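Long-range contacts in sugar ABC transporter, periplasmic sugar-binding protein (Caulobacter crescentus, PDB 4IRX), which binds myo-inositol in the cleft between its two lobes and probably delivers it to an ABC transporter for uptake: residues T73-L78 and V95-A100; A111-G116 and I147-G152; V135-D140 and T181-I186; N139-S144 and E169-S174. All blocks are in the same frame, centred on the assembly; numbering follows the deposited sequence.

Interaction 1 of 4, residues T73-L78 and V95-A100; sequences TDSKAL and VDRNIA. With INS (1,2,3,4,5,6-hexahydroxy-cyclohexane), chain C.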
loop_
_atom_site.group_PDB
_atom_site.type_symbol
_atom_site.label_atom_id
_atom_site.label_comp_id
_atom_site.label_asym_id
_atom_site.label_seq_id
_atom_site.Cartn_x
_atom_site.Cartn_y
_atom_site.Cartn_z
ATOM N N THR A 73 11.376 -0.653 -1.139
ATOM C CA THR A 73 11.272 0.402 -0.127
ATOM C C THR A 73 11.071 1.771 -0.762
ATOM O O THR A 73 10.361 2.619 -0.218
ATOM C CB THR A 73 12.534 0.465 0.764
ATOM O OG1 THR A 73 13.665 0.763 -0.066
ATOM C CG2 THR A 73 12.747 -0.844 1.493
ATOM N N ASP A 74 11.709 1.981 -1.905
ATOM C CA ASP A 74 11.621 3.207 -2.678
ATOM C C ASP A 74 11.628 2.820 -4.164
ATOM O O ASP A 74 12.532 2.120 -4.635
ATOM C CB ASP A 74 12.812 4.113 -2.330
ATOM C CG ASP A 74 12.734 5.459 -2.995
ATOM O OD1 ASP A 74 12.938 5.538 -4.222
ATOM O OD2 ASP A 74 12.488 6.463 -2.285
ATOM N N SER A 75 10.608 3.257 -4.886
ATOM C CA SER A 75 10.369 2.825 -6.256
ATOM C C SER A 75 11.487 3.208 -7.221
ATOM O O SER A 75 11.819 2.436 -8.130
ATOM C CB SER A 75 9.020 3.333 -6.765
ATOM O OG SER A 75 7.935 2.663 -6.112
ATOM N N LYS A 76 12.089 4.378 -7.020
ATOM C CA LYS A 76 13.212 4.802 -7.859
ATOM C C LYS A 76 14.537 4.228 -7.406
ATOM O O LYS A 76 15.382 3.894 -8.250
ATOM C CB LYS A 76 13.325 6.327 -7.868
ATOM C CG LYS A 76 12.141 7.060 -8.436
ATOM C CD LYS A 76 11.951 6.738 -9.900
ATOM C CE LYS A 76 10.919 7.666 -10.526
ATOM N NZ LYS A 76 11.308 9.082 -10.309
ATOM N N ALA A 77 14.735 4.107 -6.097
ATOM C CA ALA A 77 16.019 3.687 -5.541
ATOM C C ALA A 77 16.379 2.235 -5.854
ATOM O O ALA A 77 17.542 1.860 -5.859
ATOM C CB ALA A 77 16.064 3.929 -4.031
ATOM N N LEU A 78 15.377 1.429 -6.163
ATOM C CA LEU A 78 15.610 0.022 -6.451
ATOM C C LEU A 78 15.762 -0.266 -7.944
ATOM O O LEU A 78 15.932 -1.418 -8.341
ATOM C CB LEU A 78 14.474 -0.823 -5.856
ATOM C CG LEU A 78 14.695 -1.317 -4.416
ATOM C CD1 LEU A 78 15.688 -2.452 -4.414
ATOM C CD2 LEU A 78 15.156 -0.206 -3.495
ATOM N N VAL A 95 5.556 -5.942 -6.655
ATOM C CA VAL A 95 4.227 -6.099 -6.083
ATOM C C VAL A 95 3.935 -4.916 -5.156
ATOM O O VAL A 95 4.827 -4.410 -4.466
ATOM C CB VAL A 95 4.050 -7.455 -5.354
ATOM C CG1 VAL A 95 4.857 -7.502 -4.065
ATOM C CG2 VAL A 95 2.546 -7.716 -5.042
ATOM N N ASP A 96 2.677 -4.464 -5.199
ATOM C CA ASP A 96 2.133 -3.372 -4.385
ATOM C C ASP A 96 2.560 -1.982 -4.819
ATOM O O ASP A 96 1.728 -1.078 -4.989
ATOM C CB ASP A 96 2.393 -3.548 -2.894
ATOM C CG ASP A 96 1.795 -2.411 -2.099
ATOM O OD1 ASP A 96 0.545 -2.376 -1.979
ATOM O OD2 ASP A 96 2.554 -1.544 -1.646
ATOM N N ARG A 97 3.866 -1.799 -4.960
ATOM C CA ARG A 97 4.419 -0.560 -5.534
ATOM C C ARG A 97 5.459 -0.933 -6.590
ATOM O O ARG A 97 6.037 -2.037 -6.562
ATOM C CB ARG A 97 5.007 0.400 -4.479
ATOM C CG ARG A 97 6.321 -0.043 -3.811
ATOM C CD ARG A 97 6.125 -1.158 -2.811
ATOM N NE ARG A 97 5.324 -0.699 -1.674
ATOM C CZ ARG A 97 5.773 0.041 -0.655
ATOM N NH1 ARG A 97 7.047 0.392 -0.557
ATOM N NH2 ARG A 97 4.928 0.444 0.286
ATOM N N ASN A 98 5.658 -0.032 -7.538
ATOM C CA ASN A 98 6.464 -0.369 -8.701
ATOM C C ASN A 98 7.944 -0.031 -8.558
ATOM O O ASN A 98 8.381 0.510 -7.554
ATOM C CB ASN A 98 5.847 0.211 -9.987
ATOM C CG ASN A 98 5.900 1.730 -10.051
ATOM O OD1 ASN A 98 6.879 2.355 -9.630
ATOM N ND2 ASN A 98 4.840 2.331 -10.609
ATOM N N ILE A 99 8.725 -0.444 -9.546
ATOM C CA ILE A 99 10.100 0.006 -9.689
ATOM C C ILE A 99 10.141 0.799 -10.975
ATOM O O ILE A 99 9.644 0.336 -12.010
ATOM C CB ILE A 99 11.061 -1.180 -9.767
ATOM C CG1 ILE A 99 11.143 -1.880 -8.405
ATOM C CG2 ILE A 99 12.440 -0.711 -10.236
ATOM C CD1 ILE A 99 11.968 -3.123 -8.397
ATOM N N ALA A 100 10.732 1.992 -10.933
ATOM C CA ALA A 100 10.666 2.902 -12.077
ATOM C C ALA A 100 11.952 3.690 -12.288
ATOM O O ALA A 100 12.729 3.910 -11.352
ATOM C CB ALA A 100 9.472 3.857 -11.930
HETATM C C1 INS C . 0.308 -0.432 0.702
HETATM C C2 INS C . -0.577 -0.335 1.900
HETATM C C3 INS C . 0.286 -0.180 3.126
HETATM C C4 INS C . 1.105 1.068 3.028
HETATM C C5 INS C . 2.029 0.983 1.872
HETATM C C6 INS C . 1.264 0.740 0.592
HETATM O O1 INS C . -0.466 -0.545 -0.465
HETATM O O2 INS C . -1.452 0.742 1.751
HETATM O O3 INS C . -0.501 -0.174 4.291
HETATM O O4 INS C . 1.807 1.293 4.209
HETATM O O5 INS C . 2.782 2.151 1.801
HETATM O O6 INS C . 2.119 0.686 -0.521
HETATM O O HOH W 1 8.271 2.098 1.354
HETATM O O HOH W 2 15.140 5.185 -11.199
#
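Ser75 and Ile99 bring the two loops together, their CA atoms 4.5 Å apart, and Ser75 O accepts a backbone hydrogen bond from Ala100 N. The segments leave the C-terminal ends of strands 67-70 and 91-95, neighbours in the parallel part of one lobe's sheet in the periplasmic binding protein fold, where such loops line the ligand cleft. Ser75 adds a second tie: its OG, placed beside its own backbone N (chi1 -70°), donates to Asn98 O at 2.6 Å and also takes the N-H of Ser144, a double role that suits a small hydroxyl. On one flank Leu78 CB packs 4.2 Å from Ile99 CD1, giving the junction an apolar patch. At the ligand end a carboxylate and a guanidinium work as a pair. Asp96 accepts INS O1 on OD1 and INS O6 on OD2, the latter at 2.5 Å, while the anti lone pair of OD2 receives Arg97 NE in a nearly straight salt bridge (177°). Arg97 NH2 in turn donates to INS O6. An alanine in place of Asp96 would probably leave both hydroxyls without this acceptor and Arg97 NE without its charged mate, so that the guanidinium would be held less firmly. Arg97 NH1 is also bonded to Pro72 O, and a water that accepts from NH1 at 2.8 Å donates to Thr73 O at 2.7 Å.

Interaction 2 of 4, residues A111-G116 and I147-G152; sequences ADNVAG and IERVKG. With INS (1,2,3,4,5,6-hexahydroxy-cyclohexane), chain C.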
loop_
_atom_site.group_PDB
_atom_site.type_symbol
_atom_site.label_atom_id
_atom_site.label_comp_id
_atom_site.label_asym_id
_atom_site.label_seq_id
_atom_site.Cartn_x
_atom_site.Cartn_y
_atom_site.Cartn_z
ATOM N N ALA A 111 -2.374 -2.441 -7.065
ATOM C CA ALA A 111 -3.593 -1.700 -7.251
ATOM C C ALA A 111 -3.358 -0.496 -8.136
ATOM O O ALA A 111 -2.244 0.042 -8.205
ATOM C CB ALA A 111 -4.127 -1.229 -5.906
ATOM N N ASP A 112 -4.435 -0.058 -8.783
ATOM C CA ASP A 112 -4.483 1.223 -9.481
ATOM C C ASP A 112 -4.618 2.286 -8.420
ATOM O O ASP A 112 -5.728 2.612 -7.998
ATOM C CB ASP A 112 -5.671 1.286 -10.444
ATOM C CG ASP A 112 -5.707 2.568 -11.254
ATOM O OD1 ASP A 112 -4.981 3.531 -10.927
ATOM O OD2 ASP A 112 -6.506 2.615 -12.218
ATOM N N ASN A 113 -3.474 2.813 -8.005
ATOM C CA ASN A 113 -3.469 3.698 -6.853
ATOM C C ASN A 113 -3.926 5.113 -7.150
ATOM O O ASN A 113 -4.473 5.789 -6.266
ATOM C CB ASN A 113 -2.097 3.665 -6.181
ATOM C CG ASN A 113 -1.931 2.446 -5.280
ATOM O OD1 ASN A 113 -2.764 2.205 -4.406
ATOM N ND2 ASN A 113 -0.894 1.644 -5.526
ATOM N N VAL A 114 -3.740 5.549 -8.401
ATOM C CA VAL A 114 -4.353 6.802 -8.833
ATOM C C VAL A 114 -5.880 6.707 -8.729
ATOM O O VAL A 114 -6.531 7.600 -8.178
ATOM C CB VAL A 114 -3.950 7.200 -10.270
ATOM C CG1 VAL A 114 -4.699 8.482 -10.664
ATOM C CG2 VAL A 114 -2.426 7.385 -10.394
ATOM N N ALA A 115 -6.465 5.613 -9.220
ATOM C CA ALA A 115 -7.904 5.443 -9.092
ATOM C C ALA A 115 -8.306 5.361 -7.628
ATOM O O ALA A 115 -9.355 5.860 -7.254
ATOM C CB ALA A 115 -8.373 4.209 -9.834
ATOM N N GLY A 116 -7.482 4.716 -6.797
ATOM C CA GLY A 116 -7.793 4.654 -5.367
ATOM C C GLY A 116 -7.832 5.995 -4.670
ATOM O O GLY A 116 -8.774 6.279 -3.928
ATOM N N ILE A 147 2.926 8.130 -4.061
ATOM C CA ILE A 147 2.930 9.126 -5.123
ATOM C C ILE A 147 1.647 9.093 -5.944
ATOM O O ILE A 147 1.037 10.138 -6.200
ATOM C CB ILE A 147 4.171 8.928 -6.017
ATOM C CG1 ILE A 147 5.435 9.146 -5.181
ATOM C CG2 ILE A 147 4.105 9.838 -7.225
ATOM C CD1 ILE A 147 6.709 8.663 -5.843
ATOM N N GLU A 148 1.205 7.899 -6.312
ATOM C CA GLU A 148 0.004 7.766 -7.135
ATOM C C GLU A 148 -1.302 8.005 -6.366
ATOM O O GLU A 148 -2.242 8.619 -6.886
ATOM C CB GLU A 148 -0.015 6.389 -7.796
ATOM C CG GLU A 148 1.059 6.250 -8.859
ATOM C CD GLU A 148 1.221 4.826 -9.325
ATOM O OE1 GLU A 148 0.435 3.969 -8.875
ATOM O OE2 GLU A 148 2.145 4.568 -10.121
ATOM N N ARG A 149 -1.373 7.538 -5.125
ATOM C CA ARG A 149 -2.540 7.827 -4.295
ATOM C C ARG A 149 -2.714 9.310 -4.093
ATOM O O ARG A 149 -3.833 9.814 -4.187
ATOM C CB ARG A 149 -2.449 7.170 -2.915
ATOM C CG ARG A 149 -3.192 5.885 -2.828
ATOM C CD ARG A 149 -2.892 5.121 -1.546
ATOM N NE ARG A 149 -2.616 3.749 -1.934
ATOM C CZ ARG A 149 -2.126 2.811 -1.137
ATOM N NH1 ARG A 149 -1.872 3.103 0.137
ATOM N NH2 ARG A 149 -1.868 1.606 -1.620
ATOM N N VAL A 150 -1.625 10.001 -3.776
ATOM C CA VAL A 150 -1.632 11.435 -3.592
ATOM C C VAL A 150 -2.109 12.128 -4.877
ATOM O O VAL A 150 -2.911 13.046 -4.844
ATOM C CB VAL A 150 -0.215 11.912 -3.181
ATOM C CG1 VAL A 150 -0.040 13.341 -3.461
ATOM C CG2 VAL A 150 0.012 11.637 -1.708
ATOM N N LYS A 151 -1.592 11.656 -6.023
ATOM C CA LYS A 151 -1.987 12.269 -7.312
ATOM C C LYS A 151 -3.500 12.142 -7.529
ATOM O O LYS A 151 -4.152 13.078 -7.936
ATOM C CB LYS A 151 -1.216 11.687 -8.516
ATOM C CG LYS A 151 -1.859 12.110 -9.841
ATOM C CD LYS A 151 -1.062 11.824 -11.074
ATOM C CE LYS A 151 -1.694 12.578 -12.241
ATOM N NZ LYS A 151 -3.033 12.030 -12.628
ATOM N N GLY A 152 -4.070 10.975 -7.228
ATOM C CA GLY A 152 -5.497 10.757 -7.405
ATOM C C GLY A 152 -6.331 11.661 -6.487
ATOM O O GLY A 152 -7.358 12.215 -6.891
HETATM C C1 INS C . 0.308 -0.432 0.702
HETATM C C2 INS C . -0.577 -0.335 1.900
HETATM C C3 INS C . 0.286 -0.180 3.126
HETATM C C4 INS C . 1.105 1.068 3.028
HETATM C C5 INS C . 2.029 0.983 1.872
HETATM C C6 INS C . 1.264 0.740 0.592
HETATM O O1 INS C . -0.466 -0.545 -0.465
HETATM O O2 INS C . -1.452 0.742 1.751
HETATM O O3 INS C . -0.501 -0.174 4.291
HETATM O O4 INS C . 1.807 1.293 4.209
HETATM O O5 INS C . 2.782 2.151 1.801
HETATM O O6 INS C . 2.119 0.686 -0.521
HETATM O O HOH W 3 -2.337 3.920 -10.700
HETATM O O HOH W 4 1.585 2.147 -7.341
#
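The first turn of helix 113-127 meets the N-terminal half of helix 144-160 beside the cleft: Asn113 and Val114 lie on Glu148, Arg149 and Gly152. Helix 113-127 starts just after strand 108-111 of one sheet and leads to strand 132-138 of the other, so the contact sits where the chain passes between the lobes. Asp112 is the N-cap of helix 113-127, with OD1 accepting from Ala115 N. The backbones come close, Val114 CA and Gly152 CA being 4.4 Å apart, and CA-H...O contacts run both ways, among them Gly152 CA to Val114 O at 3.4 Å. A CB at Gly152 would run into that carbonyl oxygen, which explains the bare residue. Val114 CG2 packs on Glu148 CB at 3.7 Å, and a water links Glu148 OE1 to Asn113 ND2. Arg149 bends at chi3 (-132°), which turns NE to Asn113 OD1 at 2.9 Å; NH2 reaches the same oxygen at 3.0 Å, both nitrogens coming from one face of the amide, whose plane is 60° from the guanidinium. Beyond, NH2 donates to INS O1 at 2.8 Å and NH1 to INS O2 at 2.9 Å, and Phe228 adds a cation-pi contact. Asn113 is thus a second-shell residue: its oxygen helps to fix the rotation of the guanidinium and, being neutral, probably leaves the positive charge available to polarise the ligand hydroxyls.

Interaction 3 of 4, residues V135-D140 and T181-I186; sequences VVITND and TVTQNI. With INS (1,2,3,4,5,6-hexahydroxy-cyclohexane), chain C.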
loop_
_atom_site.group_PDB
_atom_site.type_symbol
_atom_site.label_atom_id
_atom_site.label_comp_id
_atom_site.label_asym_id
_atom_site.label_seq_id
_atom_site.Cartn_x
_atom_site.Cartn_y
_atom_site.Cartn_z
ATOM N N VAL A 135 -7.457 17.357 5.332
ATOM C CA VAL A 135 -6.078 17.049 5.712
ATOM C C VAL A 135 -5.691 15.759 5.014
ATOM O O VAL A 135 -6.477 14.813 4.987
ATOM C CB VAL A 135 -5.975 16.867 7.253
ATOM C CG1 VAL A 135 -4.591 16.324 7.668
ATOM C CG2 VAL A 135 -6.213 18.194 7.923
ATOM N N VAL A 136 -4.489 15.706 4.439
ATOM C CA VAL A 136 -4.023 14.483 3.780
ATOM C C VAL A 136 -2.802 13.954 4.526
ATOM O O VAL A 136 -1.834 14.685 4.741
ATOM C CB VAL A 136 -3.716 14.725 2.263
ATOM C CG1 VAL A 136 -3.247 13.408 1.576
ATOM C CG2 VAL A 136 -4.934 15.318 1.582
ATOM N N ILE A 137 -2.895 12.712 5.008
ATOM C CA ILE A 137 -1.791 12.048 5.708
ATOM C C ILE A 137 -1.294 10.904 4.814
ATOM O O ILE A 137 -2.024 9.955 4.529
ATOM C CB ILE A 137 -2.240 11.457 7.069
ATOM C CG1 ILE A 137 -2.900 12.540 7.937
ATOM C CG2 ILE A 137 -1.062 10.781 7.764
ATOM C CD1 ILE A 137 -1.963 13.616 8.421
ATOM N N THR A 138 -0.057 11.013 4.335
ATOM C CA THR A 138 0.435 10.108 3.293
ATOM C C THR A 138 1.217 8.916 3.841
ATOM O O THR A 138 1.781 8.971 4.943
ATOM C CB THR A 138 1.319 10.831 2.248
ATOM O OG1 THR A 138 2.596 11.150 2.838
ATOM C CG2 THR A 138 0.647 12.107 1.756
ATOM N N ASN A 139 1.201 7.826 3.079
ATOM C CA ASN A 139 1.991 6.635 3.383
ATOM C C ASN A 139 3.417 6.731 2.813
ATOM O O ASN A 139 3.717 7.659 2.063
ATOM C CB ASN A 139 1.286 5.408 2.795
ATOM C CG ASN A 139 1.174 5.462 1.277
ATOM O OD1 ASN A 139 0.650 6.434 0.724
ATOM N ND2 ASN A 139 1.644 4.403 0.588
ATOM N N ASP A 140 4.254 5.749 3.171
ATOM C CA ASP A 140 5.599 5.500 2.581
ATOM C C ASP A 140 6.019 6.442 1.428
ATOM O O ASP A 140 5.747 6.152 0.259
ATOM C CB ASP A 140 5.683 4.051 2.027
ATOM C CG ASP A 140 5.750 2.984 3.097
ATOM O OD1 ASP A 140 6.407 3.158 4.162
ATOM O OD2 ASP A 140 5.171 1.901 2.869
ATOM N N THR A 181 0.693 11.511 16.427
ATOM C CA THR A 181 1.281 12.788 16.799
ATOM C C THR A 181 1.222 13.792 15.656
ATOM O O THR A 181 0.961 14.985 15.873
ATOM C CB THR A 181 2.713 12.614 17.293
ATOM O OG1 THR A 181 3.469 11.925 16.308
ATOM C CG2 THR A 181 2.746 11.773 18.584
ATOM N N VAL A 182 1.438 13.321 14.426
ATOM C CA VAL A 182 1.338 14.215 13.272
ATOM C C VAL A 182 -0.081 14.793 13.186
ATOM O O VAL A 182 -0.267 15.991 12.991
ATOM C CB VAL A 182 1.705 13.483 11.960
ATOM C CG1 VAL A 182 1.266 14.295 10.732
ATOM C CG2 VAL A 182 3.196 13.208 11.927
ATOM N N THR A 183 -1.092 13.943 13.343
ATOM C CA THR A 183 -2.482 14.392 13.300
ATOM C C THR A 183 -2.821 15.325 14.466
ATOM O O THR A 183 -3.457 16.360 14.275
ATOM C CB THR A 183 -3.471 13.204 13.212
ATOM O OG1 THR A 183 -3.136 12.417 12.059
ATOM C CG2 THR A 183 -4.915 13.697 13.056
ATOM N N GLN A 184 -2.318 14.994 15.655
ATOM C CA GLN A 184 -2.539 15.874 16.801
ATOM C C GLN A 184 -2.023 17.277 16.554
ATOM O O GLN A 184 -2.721 18.262 16.818
ATOM C CB GLN A 184 -1.885 15.309 18.060
ATOM C CG GLN A 184 -2.663 14.127 18.639
ATOM C CD GLN A 184 -2.080 13.640 19.940
ATOM O OE1 GLN A 184 -0.884 13.307 20.005
ATOM N NE2 GLN A 184 -2.904 13.606 20.989
ATOM N N ASN A 185 -0.811 17.377 16.011
ATOM C CA ASN A 185 -0.203 18.669 15.796
ATOM C C ASN A 185 -0.963 19.459 14.718
ATOM O O ASN A 185 -1.132 20.681 14.836
ATOM C CB ASN A 185 1.264 18.489 15.452
ATOM C CG ASN A 185 2.107 18.202 16.666
ATOM O OD1 ASN A 185 1.673 18.431 17.798
ATOM N ND2 ASN A 185 3.311 17.677 16.449
ATOM N N ILE A 186 -1.442 18.757 13.687
ATOM C CA ILE A 186 -2.246 19.397 12.659
ATOM C C ILE A 186 -3.541 19.915 13.266
ATOM O O ILE A 186 -3.939 21.068 13.013
ATOM C CB ILE A 186 -2.537 18.430 11.511
ATOM C CG1 ILE A 186 -1.237 18.130 10.755
ATOM C CG2 ILE A 186 -3.606 19.028 10.596
ATOM C CD1 ILE A 186 -1.399 17.021 9.709
HETATM C C1 INS C . 0.308 -0.432 0.702
HETATM C C2 INS C . -0.577 -0.335 1.900
HETATM C C3 INS C . 0.286 -0.180 3.126
HETATM C C4 INS C . 1.105 1.068 3.028
HETATM C C5 INS C . 2.029 0.983 1.872
HETATM C C6 INS C . 1.264 0.740 0.592
HETATM O O1 INS C . -0.466 -0.545 -0.465
HETATM O O2 INS C . -1.452 0.742 1.751
HETATM O O3 INS C . -0.501 -0.174 4.291
HETATM O O4 INS C . 1.807 1.293 4.209
HETATM O O5 INS C . 2.782 2.151 1.801
HETATM O O6 INS C . 2.119 0.686 -0.521
#
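No flat group takes part where Val135 and Ile137 meet Ile186: there is no ring, amide or carboxylate with a face or edge to offer, and every touching side chain is branched at CB. Val135 and Ile186 reach toward each other tip to tip, their CG2 methyls 3.8 Å apart. Ile137 and Ile186 instead slide past one another in opposite directions until Ile137 CD1 lies 3.7 Å from Ile186 CD1. The bend of Ile137 at chi2 (-68°) places that methyl where it also touches Val182 CG1 at 4.0 Å and Thr183 OG1 at the same distance. Thr183 can sit in this apolar layer because its hydroxyl is bonded to Ala179 O, one turn back in its own helix. The arrangement is a helix laid on a parallel sheet: helix 176-189 is the connection of a beta-alpha-beta crossover from strand 164-171 to strand 197-200, and strand 132-138 lies between those two. The segment axes pass 10.4 Å apart, nearly antiparallel at 160°. Alternate residues of the strand, Val135 and Ile137, face the helix, whereas Val136 points to the other side, onto Val153. Just past the strand's C-terminal end, Asn139 ND2 donates to INS O5 at 2.8 Å.

Interaction 4 of 4, residues N139-S144 and E169-S174; sequences NDPGSS and EQTANS. With INS (1,2,3,4,5,6-hexahydroxy-cyclohexane), chain C.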
loop_
_atom_site.group_PDB
_atom_site.type_symbol
_atom_site.label_atom_id
_atom_site.label_comp_id
_atom_site.label_asym_id
_atom_site.label_seq_id
_atom_site.Cartn_x
_atom_site.Cartn_y
_atom_site.Cartn_z
ATOM N N ASN A 139 1.201 7.826 3.079
ATOM C CA ASN A 139 1.991 6.635 3.383
ATOM C C ASN A 139 3.417 6.731 2.813
ATOM O O ASN A 139 3.717 7.659 2.063
ATOM C CB ASN A 139 1.286 5.408 2.795
ATOM C CG ASN A 139 1.174 5.462 1.277
ATOM O OD1 ASN A 139 0.650 6.434 0.724
ATOM N ND2 ASN A 139 1.644 4.403 0.588
ATOM N N ASP A 140 4.254 5.749 3.171
ATOM C CA ASP A 140 5.599 5.500 2.581
ATOM C C ASP A 140 6.019 6.442 1.428
ATOM O O ASP A 140 5.747 6.152 0.259
ATOM C CB ASP A 140 5.683 4.051 2.027
ATOM C CG ASP A 140 5.750 2.984 3.097
ATOM O OD1 ASP A 140 6.407 3.158 4.162
ATOM O OD2 ASP A 140 5.171 1.901 2.869
ATOM N N PRO A 141 6.657 7.587 1.747
ATOM C CA PRO A 141 6.793 8.623 0.712
ATOM C C PRO A 141 7.563 8.262 -0.552
ATOM O O PRO A 141 7.273 8.856 -1.589
ATOM C CB PRO A 141 7.535 9.753 1.443
ATOM C CG PRO A 141 7.130 9.584 2.862
ATOM C CD PRO A 141 6.961 8.098 3.098
ATOM N N GLY A 142 8.495 7.328 -0.475
ATOM C CA GLY A 142 9.246 6.920 -1.657
ATOM C C GLY A 142 8.555 5.879 -2.524
ATOM O O GLY A 142 9.033 5.529 -3.601
ATOM N N SER A 143 7.426 5.368 -2.064
ATOM C CA SER A 143 6.707 4.325 -2.781
ATOM C C SER A 143 5.831 4.897 -3.908
ATOM O O SER A 143 5.155 5.895 -3.716
ATOM C CB SER A 143 5.827 3.578 -1.778
ATOM O OG SER A 143 4.967 2.655 -2.417
ATOM N N SER A 144 5.811 4.245 -5.073
ATOM C CA SER A 144 4.865 4.626 -6.132
ATOM C C SER A 144 3.422 4.668 -5.627
ATOM O O SER A 144 2.607 5.456 -6.102
ATOM C CB SER A 144 4.950 3.682 -7.336
ATOM O OG SER A 144 4.375 2.421 -7.018
ATOM N N GLU A 169 -0.834 18.794 3.971
ATOM C CA GLU A 169 -0.541 17.447 3.493
ATOM C C GLU A 169 0.797 17.047 4.100
ATOM O O GLU A 169 1.801 17.755 3.901
ATOM C CB GLU A 169 -0.504 17.446 1.963
ATOM C CG GLU A 169 -0.122 16.125 1.308
ATOM C CD GLU A 169 -0.283 16.181 -0.206
ATOM O OE1 GLU A 169 -1.390 16.528 -0.693
ATOM O OE2 GLU A 169 0.709 15.902 -0.913
ATOM N N GLN A 170 0.808 15.959 4.878
ATOM C CA GLN A 170 2.003 15.540 5.588
ATOM C C GLN A 170 2.102 14.038 5.575
ATOM O O GLN A 170 1.083 13.354 5.471
ATOM C CB GLN A 170 2.010 16.063 7.032
ATOM C CG GLN A 170 2.167 17.585 7.084
ATOM C CD GLN A 170 2.169 18.126 8.487
ATOM O OE1 GLN A 170 2.731 17.510 9.394
ATOM N NE2 GLN A 170 1.539 19.292 8.678
ATOM N N THR A 171 3.319 13.510 5.674
ATOM C CA THR A 171 3.463 12.064 5.776
ATOM C C THR A 171 3.495 11.608 7.222
ATOM O O THR A 171 3.935 12.341 8.117
ATOM C CB THR A 171 4.696 11.529 5.016
ATOM O OG1 THR A 171 4.568 10.104 4.903
ATOM C CG2 THR A 171 5.994 11.878 5.735
ATOM N N ALA A 172 3.001 10.398 7.459
ATOM C CA ALA A 172 3.278 9.714 8.698
ATOM C C ALA A 172 4.007 8.393 8.467
ATOM O O ALA A 172 4.014 7.525 9.342
ATOM C CB ALA A 172 2.016 9.542 9.534
ATOM N N ASN A 173 4.599 8.233 7.278
ATOM C CA ASN A 173 5.557 7.161 6.997
ATOM C C ASN A 173 4.998 5.752 7.241
ATOM O O ASN A 173 5.716 4.827 7.595
ATOM C CB ASN A 173 6.854 7.409 7.802
ATOM C CG ASN A 173 7.544 8.676 7.366
ATOM O OD1 ASN A 173 7.946 8.801 6.215
ATOM N ND2 ASN A 173 7.656 9.643 8.274
ATOM N N SER A 174 3.682 5.614 7.059
ATOM C CA SER A 174 2.998 4.330 7.269
ATOM C C SER A 174 3.197 3.787 8.689
ATOM O O SER A 174 3.409 2.579 8.909
ATOM C CB SER A 174 3.468 3.294 6.224
ATOM O OG SER A 174 3.049 3.670 4.910
HETATM C C1 INS C . 0.308 -0.432 0.702
HETATM C C2 INS C . -0.577 -0.335 1.900
HETATM C C3 INS C . 0.286 -0.180 3.126
HETATM C C4 INS C . 1.105 1.068 3.028
HETATM C C5 INS C . 2.029 0.983 1.872
HETATM C C6 INS C . 1.264 0.740 0.592
HETATM O O1 INS C . -0.466 -0.545 -0.465
HETATM O O2 INS C . -1.452 0.742 1.751
HETATM O O3 INS C . -0.501 -0.174 4.291
HETATM O O4 INS C . 1.807 1.293 4.209
HETATM O O5 INS C . 2.782 2.151 1.801
HETATM O O6 INS C . 2.119 0.686 -0.521
HETATM O O HOH W 5 8.058 4.943 5.392
#
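In the wall of the myo-inositol pocket, Asp140 and Ser174 join two loops at the C-terminal ends of neighbouring parallel strands, 132-138 and 164-171. Asp140 N donates to Ser174 OG at 3.0 Å in a fairly straight bond (163°). That OG, set beside its own backbone N (chi1 -67°), also lies 2.8 Å from INS O4, so one small hydroxyl joins backbone and ligand. Asp140 OD2 accepts from INS O5 at 2.6 Å and is further held by Arg97 NH2 and Gln20 NE2; OD1 takes a water at 2.7 Å, which also donates to Asn173 O. An alanine in place of Asp140 would probably leave INS O5 without its acceptor and Arg97 without one of its carboxylate mates. Further out, Pro141 lies across Thr171 and Asn173 at about a right angle to each, its CG 3.3 Å from Thr171 OG1 and its CD 3.3 Å from Asn173 OD1; Asn173 ND2 is bonded to Gln178 OE1. Thr171 OG1 accepts from Asn173 N in an ST turn and is bonded to Thr138 O as well. Asn173 suits its left-handed backbone (phi 57°). Asp140 to Ser143 form a type I beta turn, for which Pro141 is well shaped, and Ser143 is the N-cap of helix 144-160. Ligand-binding loops at the carboxyl edge of a parallel sheet are characteristic of the alpha/beta lobes of periplasmic sugar-binding proteins.

In the fold
All four interactions include residues bound to the same myo-inositol. Interaction 1 belongs to one lobe and interactions 3 and 4 to the other, and they meet across the cleft: Arg97 NH2 lies 3.0 Å from Asp140 OD2 in a salt bridge, and Ser144 pairs with Ser75 OG through its N and with Asn98 N through its OG, each at 2.8 Å. Such bonds are consistent with lobes closed over the ligand. Interaction 4 lies at the C-terminal ends of two strands of the sheet on which interaction 3 packs its helix, their centres about 10 Å apart; they share Asn139 and Asp140. Interaction 2, centred about 12 Å from interaction 4, supplies Arg149, whose NH1 lies 3.8 Å from Asn139 ND2.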